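Local coordinates for protein N-(5'-phosphoribosyl)anthranilate isomerase (Pyrococcus furiosus, PDB 4AAJ) that catalyses the isomerisation of N-(5-phosphoribosyl)anthranilate to 1-(2-carboxyphenylamino)-1-deoxy-ribulose 5-phosphate, the third step from chorismate to tryptophan, at residues 183-188 with 220-225; 21-26 with 197-202; 75-80 with 97-102; 116-121 with 146-151. All coordinates share one frame; numbering follows the deposited sequence.

Overall arrangement
All four contacts belong to one eight-stranded parallel TIM barrel. Contact 2 joins the first strand, 22-25, to the last, 198-201, closing the barrel. Contact 3 pairs strands 72-76 and 95-98. Contact 4 pairs 117-123 and 149-153. Strands 95-98 and 117-123 are neighbours, so contacts 3 and 4 touch, with centres about 11 Å apart. Both fall in sequence between the segments of contact 2, contact 3 first. Contact 1 packs the last two helices outside the closing strands, about 10 Å from contact 2 centre to centre. Its segments alternate with those of contact 2 along the chain, and K224 NZ probably bonds M21 O. The centres of contacts 1 and 3 are about 28 Å apart, across the barrel.

Contact 1: residues 183-188 with 220-225; sequences NAENVE and VRRAKN
The guanidinium group of R222 has the methyl CB of A184 over one face. The carboxylate of E185 approaches the same group obliquely, its plane turned 47° from that of the guanidinium. NH1 of R222 gives a hydrogen bond to the backbone O of A184 at 2.9 Å. The bond is bent, and NH1 sits above the carbonyl plane rather than on a lone pair. E185 OE2 is 3.6 Å from R222 NH1. This is a salt bridge of charges alone, because no N-H points at the oxygen. NH2 also forms a salt bridge with E218 of the same helix.

The arginine chain runs extended from CG to NE, which carries the charge from helix 213-225 across to the turn before helix 187-194. E188 crosses this chain at about a right angle, and its OE2 lies 3.5 Å from R222 CB. Below the polar layer, V187 CG2 meets A223 CB at 3.9 Å. V187 also packs on F219, and A223 on V23 of the barrel wall.

The turn itself is held by N183, whose backbone N bonds N186 OD1 at 2.7 Å.

The contact thus joins the last two helices of the barrel by a small apolar base under a charged rim. One arginine serves a backbone carbonyl and two acids, so its charge is probably well balanced.

Contact 2: residues 21-26 with 197-202; sequences MFVKIC and YGVDVS. With SO4 (sulfate ion), chain B.
K24 and D200 both turn their side chains with CG opposite the backbone N (chi1 177° and 180°), an arrangement that lays them side by side, pointing into the barrel interior. The lysine stays extended until chi4 (-81°), where it bends and brings NZ to D200 OD1 at 2.8 Å in a salt bridge. NZ meets OD1 on the syn side, tilted out of the carboxylate plane. NZ also bonds Q97 across the barrel.

Strands 22-25 and 198-201 run parallel in a regular ladder. V199 N bonds F22 O at 2.8 Å, and K24 N bonds V199 O at 2.9 Å. C26 N continues the ladder to V201 O. The opposite face of the sheet is apolar: I25 CD1 touches V201 CG1 at 3.6 Å, and F219 of the last helix covers V199 and V201.

At the C-terminal end, S202 OG bonds C26 O at 3.0 Å, and K211 reaches both oxygens. S202 N bonds sulfate O3 at 2.9 Å. The ion probably came from the crystallisation liquor.

The pairing closes the TIM barrel. S202 N, with G181 N and S203 N, forms an anion site, consistent with the phosphate site of this family. The buried lysine is held by D200 and Q97.

Contact 3: residues 75-80 with 97-102; sequences VSTMVG and QVHSNA
S76 N bonds Q97 O at 3.1 Å, and H99 N bonds S76 O at 2.9 Å. These backbone bonds link the ends of strands 72-76 and 95-98, neighbours in a beta-alpha-beta unit of the barrel. Beyond them the chains stay close as loops, where T77 CA makes a CA-H...O contact with H99 O at 3.3 Å.

Side-chain hydroxyls add further bonds. S100 OG gives a hydrogen bond to M78 O at 2.7 Å, from above the carbonyl plane. The same OG accepts from A102 N, forming an ST turn. With chi1 at 70°, OG lies between the backbone N and C of S100, where it can give to M78 O and accept from A102 N. S76 OG makes a second ST turn with M78 N, and it also bonds V48 O.

Packing contacts flank these bonds. V75 and Q97 lie side by side, with V75 CG1 3.7 Å from Q97 NE2. The other amide atom, OE1, accepts from K24. V79 CG2 packs on S100 CB at 3.9 Å.

Past the ladder, S100 OG makes the one further hydrogen bond across the contact, while S76 OG braces its own turn. M78 O receives a second bond from W84, so this carbonyl is gripped from both the neighbouring loop and helix 81-91.

Contact 4: residues 116-121 with 146-151; sequences VFVMKA and NADMVL
F117 and D148 meet at the start of two parallel strands, 117-123 and 149-153, of the TIM barrel. With helix 131-144 between them, these form a right-handed beta-alpha-beta crossover. D148 CB sits over the centre of the F117 ring, 3.6 Å from the centroid and 11° off the ring normal. This is a CH-pi contact. M149 CB approaches the same ring obliquely, 3.8 Å from CE1.

The D148 carboxylate turns back to the neighbouring strand. Its OD2 accepts from V118 N at 2.9 Å in a nearly straight bond, using the anti lone pair. V118 O in turn takes M149 N at 3.1 Å, and weakly D148 N. The aspartate therefore extends the strand pairing by one side-chain bond before the ladder begins. Further along the strands, K120 N bonds M149 O and L151 N bonds K120 O.

Inside the barrel, M119 lies alongside M149 and points the same way, with SD 3.6 Å from M149 CG. Its CG also packs on L151 CB. On the outer face, A147 CB touches K120 CB.

Outside partners surround these groups. K111 of helix 104-114 forms a salt bridge with D148 OD2, which probably holds the carboxylate charged. The amino group of K120 lies against the rings of Y145 and F122 in cation-pi contacts. I177 and A179 of the next strand pack on L151. Across the pair, L151 CD2 packs against A121 CB at 4.1 Å.

Contact 1: residues 183-188 with 220-225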
loop_
_atom_site.group_PDB
_atom_site.type_symbol
_atom_site.label_atom_id
_atom_site.label_comp_id
_atom_site.label_asym_id
_atom_site.label_seq_id
_atom_site.Cartn_x
_atom_site.Cartn_y
_atom_site.Cartn_z
ATOM N N ASN A 183 -1.646 2.032 13.900
ATOM C CA ASN A 183 -2.761 2.830 14.414
ATOM C C ASN A 183 -2.194 4.085 15.070
ATOM O O ASN A 183 -0.972 4.228 15.159
ATOM C CB ASN A 183 -3.616 2.012 15.393
ATOM C CG ASN A 183 -2.810 1.442 16.550
ATOM O OD1 ASN A 183 -1.944 2.112 17.118
ATOM N ND2 ASN A 183 -3.102 0.201 16.910
ATOM N N ALA A 184 -3.064 4.983 15.531
ATOM C CA ALA A 184 -2.632 6.257 16.124
ATOM C C ALA A 184 -1.689 6.097 17.324
ATOM O O ALA A 184 -0.857 6.967 17.591
ATOM C CB ALA A 184 -3.840 7.099 16.504
ATOM N N GLU A 185 -1.815 4.973 18.026
ATOM C CA GLU A 185 -1.067 4.720 19.261
ATOM C C GLU A 185 0.362 4.236 19.013
ATOM O O GLU A 185 1.218 4.336 19.900
ATOM C CB GLU A 185 -1.816 3.715 20.150
ATOM C CG GLU A 185 -3.293 4.029 20.373
ATOM C CD GLU A 185 -3.523 5.359 21.073
ATOM O OE1 GLU A 185 -3.147 5.490 22.259
ATOM O OE2 GLU A 185 -4.092 6.274 20.440
ATOM N N ASN A 186 0.616 3.713 17.814
ATOM C CA ASN A 186 1.927 3.157 17.484
ATOM C C ASN A 186 2.609 3.790 16.269
ATOM O O ASN A 186 3.803 3.588 16.060
ATOM C CB ASN A 186 1.848 1.625 17.329
ATOM C CG ASN A 186 0.995 1.187 16.142
ATOM O OD1 ASN A 186 0.773 1.943 15.199
ATOM N ND2 ASN A 186 0.516 -0.049 16.188
ATOM N N VAL A 187 1.849 4.550 15.478
ATOM C CA VAL A 187 2.353 5.123 14.220
ATOM C C VAL A 187 3.577 6.021 14.419
ATOM O O VAL A 187 4.556 5.922 13.673
ATOM C CB VAL A 187 1.242 5.846 13.405
ATOM C CG1 VAL A 187 0.670 7.042 14.161
ATOM C CG2 VAL A 187 1.756 6.267 12.033
ATOM N N GLU A 188 3.524 6.873 15.440
ATOM C CA GLU A 188 4.610 7.817 15.717
ATOM C C GLU A 188 5.915 7.101 16.069
ATOM O O GLU A 188 6.994 7.521 15.647
ATOM C CB GLU A 188 4.203 8.801 16.816
ATOM C CG GLU A 188 2.961 9.613 16.469
ATOM C CD GLU A 188 2.791 10.851 17.330
ATOM O OE1 GLU A 188 2.966 10.755 18.565
ATOM O OE2 GLU A 188 2.470 11.920 16.769
ATOM N N VAL A 220 -3.504 10.435 10.428
ATOM C CA VAL A 220 -2.778 11.236 9.448
ATOM C C VAL A 220 -2.017 12.360 10.153
ATOM O O VAL A 220 -0.820 12.538 9.921
ATOM C CB VAL A 220 -3.708 11.783 8.337
ATOM C CG1 VAL A 220 -2.948 12.690 7.380
ATOM C CG2 VAL A 220 -4.345 10.640 7.559
ATOM N N ARG A 221 -2.710 13.084 11.035
ATOM C CA ARG A 221 -2.113 14.203 11.773
ATOM C C ARG A 221 -0.869 13.773 12.548
ATOM O O ARG A 221 0.190 14.392 12.419
ATOM C CB ARG A 221 -3.143 14.844 12.714
ATOM C CG ARG A 221 -2.725 16.190 13.292
ATOM C CD ARG A 221 -3.721 16.706 14.328
ATOM N NE ARG A 221 -3.721 15.901 15.553
ATOM C CZ ARG A 221 -4.755 15.187 15.995
ATOM N NH1 ARG A 221 -5.902 15.179 15.330
ATOM N NH2 ARG A 221 -4.646 14.485 17.117
ATOM N N ARG A 222 -1.007 12.708 13.340
ATOM C CA ARG A 222 0.094 12.171 14.142
ATOM C C ARG A 222 1.267 11.711 13.277
ATOM O O ARG A 222 2.432 11.972 13.608
ATOM C CB ARG A 222 -0.385 11.014 15.026
ATOM C CG ARG A 222 -1.290 11.426 16.175
ATOM C CD ARG A 222 -1.501 10.273 17.140
ATOM N NE ARG A 222 -2.432 10.623 18.210
ATOM C CZ ARG A 222 -2.556 9.953 19.354
ATOM N NH1 ARG A 222 -1.806 8.885 19.598
ATOM N NH2 ARG A 222 -3.436 10.356 20.263
ATOM N N ALA A 223 0.955 11.026 12.175
ATOM C CA ALA A 223 1.977 10.540 11.252
ATOM C C ALA A 223 2.723 11.700 10.605
ATOM O O ALA A 223 3.948 11.682 10.513
ATOM C CB ALA A 223 1.360 9.638 10.191
ATOM N N LYS A 224 1.975 12.713 10.178
ATOM C CA LYS A 224 2.544 13.908 9.552
ATOM C C LYS A 224 3.431 14.726 10.503
ATOM O O LYS A 224 4.294 15.475 10.046
ATOM C CB LYS A 224 1.430 14.804 9.000
ATOM C CG LYS A 224 0.596 14.189 7.884
ATOM C CD LYS A 224 1.326 14.194 6.558
ATOM C CE LYS A 224 0.371 13.884 5.419
ATOM N NZ LYS A 224 1.133 13.766 4.155
ATOM N N ASN A 225 3.214 14.567 11.810
ATOM C CA ASN A 225 3.926 15.330 12.844
ATOM C C ASN A 225 5.330 14.837 13.199
ATOM O O ASN A 225 6.152 15.609 13.696
ATOM C CB ASN A 225 3.082 15.414 14.119
ATOM C CG ASN A 225 2.038 16.512 14.060
ATOM O OD1 ASN A 225 2.120 17.428 13.237
ATOM N ND2 ASN A 225 1.050 16.430 14.943
#

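Contact 2: residues 21-26 with 197-202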
loop_
_atom_site.group_PDB
_atom_site.type_symbol
_atom_site.label_atom_id
_atom_site.label_comp_id
_atom_site.label_asym_id
_atom_site.label_seq_id
_atom_site.Cartn_x
_atom_site.Cartn_y
_atom_site.Cartn_z
ATOM N N MET A 21 5.981 12.964 4.785
ATOM C CA MET A 21 5.483 11.654 5.190
ATOM C C MET A 21 4.237 11.285 4.397
ATOM O O MET A 21 3.144 11.788 4.664
ATOM C CB MET A 21 5.190 11.624 6.699
ATOM C CG MET A 21 4.602 10.316 7.230
ATOM S SD MET A 21 5.624 8.847 6.960
ATOM C CE MET A 21 7.168 9.324 7.740
ATOM N N PHE A 22 4.408 10.401 3.419
ATOM C CA PHE A 22 3.291 9.936 2.604
ATOM C C PHE A 22 2.383 9.039 3.443
ATOM O O PHE A 22 2.858 8.108 4.086
ATOM C CB PHE A 22 3.828 9.184 1.392
ATOM C CG PHE A 22 2.815 8.962 0.312
ATOM C CD1 PHE A 22 2.609 9.925 -0.668
ATOM C CD2 PHE A 22 2.076 7.781 0.262
ATOM C CE1 PHE A 22 1.684 9.727 -1.674
ATOM C CE2 PHE A 22 1.152 7.578 -0.749
ATOM C CZ PHE A 22 0.951 8.549 -1.714
ATOM N N VAL A 23 1.084 9.334 3.464
ATOM C CA VAL A 23 0.134 8.536 4.222
ATOM C C VAL A 23 -0.908 7.971 3.256
ATOM O O VAL A 23 -1.589 8.727 2.554
ATOM C CB VAL A 23 -0.574 9.350 5.333
ATOM C CG1 VAL A 23 -1.542 8.480 6.121
ATOM C CG2 VAL A 23 0.441 9.974 6.271
ATOM N N LYS A 24 -1.017 6.644 3.222
ATOM C CA LYS A 24 -2.000 5.986 2.372
ATOM C C LYS A 24 -3.033 5.301 3.269
ATOM O O LYS A 24 -2.674 4.562 4.183
ATOM C CB LYS A 24 -1.325 4.965 1.459
ATOM C CG LYS A 24 -2.288 4.168 0.582
ATOM C CD LYS A 24 -1.537 3.333 -0.438
ATOM C CE LYS A 24 -2.432 2.260 -1.048
ATOM N NZ LYS A 24 -2.541 1.078 -0.147
ATOM N N ILE A 25 -4.311 5.551 3.017
ATOM C CA ILE A 25 -5.369 4.852 3.750
ATOM C C ILE A 25 -5.953 3.804 2.815
ATOM O O ILE A 25 -6.576 4.144 1.820
ATOM C CB ILE A 25 -6.506 5.796 4.205
ATOM C CG1 ILE A 25 -5.960 7.038 4.924
ATOM C CG2 ILE A 25 -7.529 5.019 5.036
ATOM C CD1 ILE A 25 -5.119 6.775 6.147
ATOM N N CYS A 26 -5.745 2.532 3.140
ATOM C CA CYS A 26 -6.028 1.441 2.209
ATOM C C CYS A 26 -7.368 0.756 2.479
ATOM O O CYS A 26 -7.885 0.804 3.593
ATOM C CB CYS A 26 -4.910 0.388 2.264
ATOM S SG CYS A 26 -4.923 -0.662 0.796
ATOM N N TYR A 197 9.540 6.365 3.884
ATOM C CA TYR A 197 9.030 7.409 3.010
ATOM C C TYR A 197 7.531 7.642 3.286
ATOM O O TYR A 197 7.026 8.758 3.162
ATOM C CB TYR A 197 9.302 7.044 1.540
ATOM C CG TYR A 197 8.635 7.963 0.539
ATOM C CD1 TYR A 197 9.190 9.203 0.218
ATOM C CD2 TYR A 197 7.433 7.600 -0.076
ATOM C CE1 TYR A 197 8.568 10.051 -0.687
ATOM C CE2 TYR A 197 6.812 8.438 -0.984
ATOM C CZ TYR A 197 7.386 9.660 -1.289
ATOM O OH TYR A 197 6.770 10.496 -2.193
ATOM N N GLY A 198 6.825 6.584 3.676
ATOM C CA GLY A 198 5.412 6.710 4.034
ATOM C C GLY A 198 4.870 5.557 4.854
ATOM O O GLY A 198 5.577 4.588 5.145
ATOM N N VAL A 199 3.612 5.683 5.251
ATOM C CA VAL A 199 2.931 4.638 6.009
ATOM C C VAL A 199 1.604 4.309 5.343
ATOM O O VAL A 199 1.027 5.146 4.647
ATOM C CB VAL A 199 2.674 5.020 7.489
ATOM C CG1 VAL A 199 3.976 5.021 8.281
ATOM C CG2 VAL A 199 1.952 6.360 7.613
ATOM N N ASP A 200 1.134 3.091 5.577
ATOM C CA ASP A 200 -0.100 2.592 5.010
ATOM C C ASP A 200 -0.909 1.951 6.128
ATOM O O ASP A 200 -0.378 1.167 6.911
ATOM C CB ASP A 200 0.245 1.569 3.926
ATOM C CG ASP A 200 -0.969 0.971 3.261
ATOM O OD1 ASP A 200 -1.582 1.650 2.430
ATOM O OD2 ASP A 200 -1.287 -0.200 3.550
ATOM N N VAL A 201 -2.195 2.279 6.201
ATOM C CA VAL A 201 -3.071 1.720 7.236
ATOM C C VAL A 201 -4.452 1.377 6.668
ATOM O O VAL A 201 -4.925 2.036 5.736
ATOM C CB VAL A 201 -3.191 2.694 8.440
ATOM C CG1 VAL A 201 -3.691 4.057 7.996
ATOM C CG2 VAL A 201 -4.082 2.125 9.539
ATOM N N SER A 202 -5.076 0.330 7.217
ATOM C CA SER A 202 -6.438 -0.038 6.855
ATOM C C SER A 202 -7.306 -0.207 8.114
ATOM O O SER A 202 -8.081 0.689 8.449
ATOM C CB SER A 202 -6.464 -1.298 5.982
ATOM O OG SER A 202 -7.765 -1.549 5.480
HETATM S S SO4 B . -3.657 -2.969 8.413
HETATM O O1 SO4 B . -3.086 -3.172 7.067
HETATM O O2 SO4 B . -5.085 -3.346 8.353
HETATM O O3 SO4 B . -3.543 -1.562 8.833
HETATM O O4 SO4 B . -2.916 -3.814 9.376
#

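Contact 3: residues 75-80 with 97-102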
loop_
_atom_site.group_PDB
_atom_site.type_symbol
_atom_site.label_atom_id
_atom_site.label_comp_id
_atom_site.label_asym_id
_atom_site.label_seq_id
_atom_site.Cartn_x
_atom_site.Cartn_y
_atom_site.Cartn_z
ATOM N N VAL A 75 -5.569 -2.590 -5.688
ATOM C CA VAL A 75 -4.785 -3.481 -4.818
ATOM C C VAL A 75 -5.275 -4.894 -5.062
ATOM O O VAL A 75 -6.471 -5.140 -4.982
ATOM C CB VAL A 75 -5.014 -3.146 -3.332
ATOM C CG1 VAL A 75 -4.179 -4.036 -2.418
ATOM C CG2 VAL A 75 -4.723 -1.666 -3.048
ATOM N N SER A 76 -4.370 -5.816 -5.354
ATOM C CA SER A 76 -4.802 -7.188 -5.604
ATOM C C SER A 76 -3.691 -8.211 -5.370
ATOM O O SER A 76 -2.494 -7.886 -5.434
ATOM C CB SER A 76 -5.295 -7.304 -7.035
ATOM O OG SER A 76 -5.924 -8.565 -7.274
ATOM N N THR A 77 -4.113 -9.451 -5.121
ATOM C CA THR A 77 -3.189 -10.574 -5.034
ATOM C C THR A 77 -3.081 -11.307 -6.370
ATOM O O THR A 77 -2.425 -12.344 -6.453
ATOM C CB THR A 77 -3.645 -11.556 -3.939
ATOM O OG1 THR A 77 -4.993 -11.952 -4.204
ATOM C CG2 THR A 77 -3.582 -10.901 -2.563
ATOM N N MET A 78 -3.708 -10.777 -7.416
ATOM C CA MET A 78 -3.574 -11.375 -8.752
ATOM C C MET A 78 -2.107 -11.543 -9.126
ATOM O O MET A 78 -1.274 -10.696 -8.809
ATOM C CB MET A 78 -4.237 -10.505 -9.808
ATOM C CG MET A 78 -5.748 -10.525 -9.775
ATOM S SD MET A 78 -6.415 -9.462 -11.057
ATOM C CE MET A 78 -5.938 -7.834 -10.474
ATOM N N VAL A 79 -1.820 -12.651 -9.806
ATOM C CA VAL A 79 -0.474 -13.002 -10.235
ATOM C C VAL A 79 -0.293 -12.726 -11.733
ATOM O O VAL A 79 0.761 -12.263 -12.166
ATOM C CB VAL A 79 -0.186 -14.503 -9.974
ATOM C CG1 VAL A 79 1.201 -14.882 -10.485
ATOM C CG2 VAL A 79 -0.321 -14.842 -8.494
ATOM N N GLY A 80 -1.335 -12.993 -12.506
ATOM C CA GLY A 80 -1.231 -13.050 -13.968
ATOM C C GLY A 80 -1.177 -11.708 -14.673
ATOM O O GLY A 80 -1.996 -10.817 -14.414
ATOM N N GLN A 97 -1.228 -1.803 -6.836
ATOM C CA GLN A 97 -0.478 -2.318 -5.708
ATOM C C GLN A 97 -0.514 -3.823 -5.823
ATOM O O GLN A 97 -1.572 -4.451 -5.724
ATOM C CB GLN A 97 -1.058 -1.824 -4.400
ATOM C CG GLN A 97 -0.381 -2.387 -3.159
ATOM C CD GLN A 97 -0.908 -1.730 -1.908
ATOM O OE1 GLN A 97 -1.093 -0.518 -1.870
ATOM N NE2 GLN A 97 -1.171 -2.526 -0.890
ATOM N N VAL A 98 0.654 -4.392 -6.098
ATOM C CA VAL A 98 0.753 -5.817 -6.371
ATOM C C VAL A 98 1.180 -6.577 -5.110
ATOM O O VAL A 98 2.282 -6.350 -4.594
ATOM C CB VAL A 98 1.755 -6.081 -7.517
ATOM C CG1 VAL A 98 1.832 -7.572 -7.804
ATOM C CG2 VAL A 98 1.356 -5.308 -8.779
ATOM N N HIS A 99 0.302 -7.457 -4.614
ATOM C CA HIS A 99 0.654 -8.333 -3.491
ATOM C C HIS A 99 0.628 -9.763 -3.948
ATOM O O HIS A 99 -0.266 -10.550 -3.610
ATOM C CB HIS A 99 -0.245 -8.080 -2.270
ATOM C CG HIS A 99 0.073 -8.952 -1.068
ATOM N ND1 HIS A 99 1.310 -9.423 -0.813
ATOM C CD2 HIS A 99 -0.740 -9.409 -0.033
ATOM C CE1 HIS A 99 1.287 -10.160 0.316
ATOM N NE2 HIS A 99 0.033 -10.144 0.796
ATOM N N SER A 100 1.638 -10.128 -4.743
ATOM C CA SER A 100 1.719 -11.490 -5.287
ATOM C C SER A 100 3.092 -11.741 -5.869
ATOM O O SER A 100 3.910 -10.839 -5.876
ATOM C CB SER A 100 0.704 -11.702 -6.408
ATOM O OG SER A 100 1.070 -10.950 -7.556
ATOM N N ASN A 101 3.285 -12.959 -6.386
ATOM C CA ASN A 101 4.525 -13.372 -7.064
ATOM C C ASN A 101 4.512 -13.131 -8.574
ATOM O O ASN A 101 5.221 -13.822 -9.322
ATOM C CB ASN A 101 4.834 -14.851 -6.775
ATOM C CG ASN A 101 5.079 -15.123 -5.300
ATOM O OD1 ASN A 101 5.536 -14.248 -4.556
ATOM N ND2 ASN A 101 4.770 -16.342 -4.868
ATOM N N ALA A 102 3.706 -12.161 -9.020
ATOM C CA ALA A 102 3.737 -11.698 -10.411
ATOM C C ALA A 102 5.180 -11.368 -10.779
ATOM O O ALA A 102 5.868 -10.662 -10.052
ATOM C CB ALA A 102 2.848 -10.472 -10.596
#

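Contact 4: residues 116-121 with 146-151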
loop_
_atom_site.group_PDB
_atom_site.type_symbol
_atom_site.label_atom_id
_atom_site.label_comp_id
_atom_site.label_asym_id
_atom_site.label_seq_id
_atom_site.Cartn_x
_atom_site.Cartn_y
_atom_site.Cartn_z
ATOM N N VAL A 116 0.934 2.632 -15.844
ATOM C CA VAL A 116 0.565 2.606 -14.431
ATOM C C VAL A 116 1.776 2.780 -13.524
ATOM O O VAL A 116 2.883 2.344 -13.859
ATOM C CB VAL A 116 -0.196 1.320 -14.024
ATOM C CG1 VAL A 116 -1.596 1.304 -14.625
ATOM C CG2 VAL A 116 0.577 0.057 -14.401
ATOM N N PHE A 117 1.561 3.460 -12.404
ATOM C CA PHE A 117 2.526 3.511 -11.309
ATOM C C PHE A 117 2.363 2.231 -10.491
ATOM O O PHE A 117 1.258 1.906 -10.078
ATOM C CB PHE A 117 2.220 4.728 -10.445
ATOM C CG PHE A 117 3.153 4.917 -9.274
ATOM C CD1 PHE A 117 3.036 4.129 -8.125
ATOM C CD2 PHE A 117 4.116 5.927 -9.301
ATOM C CE1 PHE A 117 3.878 4.313 -7.038
ATOM C CE2 PHE A 117 4.959 6.125 -8.208
ATOM C CZ PHE A 117 4.841 5.325 -7.078
ATOM N N VAL A 118 3.461 1.518 -10.262
ATOM C CA VAL A 118 3.402 0.215 -9.599
ATOM C C VAL A 118 4.027 0.210 -8.215
ATOM O O VAL A 118 5.237 0.463 -8.054
ATOM C CB VAL A 118 4.068 -0.899 -10.443
ATOM C CG1 VAL A 118 3.941 -2.246 -9.728
ATOM C CG2 VAL A 118 3.442 -0.985 -11.829
ATOM N N MET A 119 3.212 -0.107 -7.211
ATOM C CA MET A 119 3.748 -0.359 -5.891
ATOM C C MET A 119 3.717 -1.858 -5.679
ATOM O O MET A 119 2.684 -2.500 -5.896
ATOM C CB MET A 119 2.958 0.364 -4.808
ATOM C CG MET A 119 3.508 0.097 -3.409
ATOM S SD MET A 119 3.187 1.417 -2.228
ATOM C CE MET A 119 1.397 1.417 -2.291
ATOM N N LYS A 120 4.858 -2.431 -5.318
ATOM C CA LYS A 120 4.898 -3.862 -5.026
ATOM C C LYS A 120 5.109 -4.099 -3.540
ATOM O O LYS A 120 5.923 -3.423 -2.902
ATOM C CB LYS A 120 5.950 -4.625 -5.862
ATOM C CG LYS A 120 6.020 -6.096 -5.431
ATOM C CD LYS A 120 6.720 -7.039 -6.387
ATOM C CE LYS A 120 7.099 -8.316 -5.641
ATOM N NZ LYS A 120 6.001 -9.321 -5.572
ATOM N N ALA A 121 4.361 -5.057 -3.001
ATOM C CA ALA A 121 4.422 -5.449 -1.598
ATOM C C ALA A 121 5.421 -6.566 -1.358
ATOM O O ALA A 121 5.441 -7.563 -2.088
ATOM C CB ALA A 121 3.047 -5.895 -1.121
ATOM N N ASN A 146 11.040 -4.092 -10.982
ATOM C CA ASN A 146 11.241 -2.693 -11.348
ATOM C C ASN A 146 10.066 -1.842 -10.855
ATOM O O ASN A 146 9.466 -1.073 -11.614
ATOM C CB ASN A 146 11.441 -2.571 -12.867
ATOM C CG ASN A 146 11.678 -1.143 -13.321
ATOM O OD1 ASN A 146 12.474 -0.415 -12.729
ATOM N ND2 ASN A 146 10.979 -0.734 -14.379
ATOM N N ALA A 147 9.743 -1.989 -9.571
ATOM C CA ALA A 147 8.585 -1.310 -8.988
ATOM C C ALA A 147 8.886 0.157 -8.723
ATOM O O ALA A 147 10.009 0.511 -8.360
ATOM C CB ALA A 147 8.130 -2.012 -7.715
ATOM N N ASP A 148 7.880 1.009 -8.922
ATOM C CA ASP A 148 7.980 2.441 -8.640
ATOM C C ASP A 148 8.013 2.770 -7.149
ATOM O O ASP A 148 8.521 3.818 -6.752
ATOM C CB ASP A 148 6.825 3.186 -9.302
ATOM C CG ASP A 148 6.842 3.047 -10.811
ATOM O OD1 ASP A 148 7.791 3.578 -11.435
ATOM O OD2 ASP A 148 5.941 2.381 -11.373
ATOM N N MET A 149 7.433 1.900 -6.329
ATOM C CA MET A 149 7.457 2.079 -4.874
ATOM C C MET A 149 7.421 0.716 -4.219
ATOM O O MET A 149 6.818 -0.216 -4.748
ATOM C CB MET A 149 6.278 2.947 -4.401
ATOM C CG MET A 149 6.237 3.253 -2.895
ATOM S SD MET A 149 7.762 3.948 -2.193
ATOM C CE MET A 149 7.803 5.525 -3.048
ATOM N N VAL A 150 8.090 0.602 -3.078
ATOM C CA VAL A 150 8.100 -0.635 -2.313
ATOM C C VAL A 150 7.185 -0.485 -1.102
ATOM O O VAL A 150 7.261 0.490 -0.348
ATOM C CB VAL A 150 9.540 -1.003 -1.856
ATOM C CG1 VAL A 150 9.518 -2.022 -0.732
ATOM C CG2 VAL A 150 10.361 -1.530 -3.017
ATOM N N LEU A 151 6.321 -1.466 -0.901
ATOM C CA LEU A 151 5.515 -1.521 0.296
ATOM C C LEU A 151 6.029 -2.703 1.106
ATOM O O LEU A 151 6.237 -3.779 0.548
ATOM C CB LEU A 151 4.030 -1.695 -0.051
ATOM C CG LEU A 151 3.045 -1.981 1.089
ATOM C CD1 LEU A 151 2.854 -0.796 2.015
ATOM C CD2 LEU A 151 1.697 -2.413 0.505
#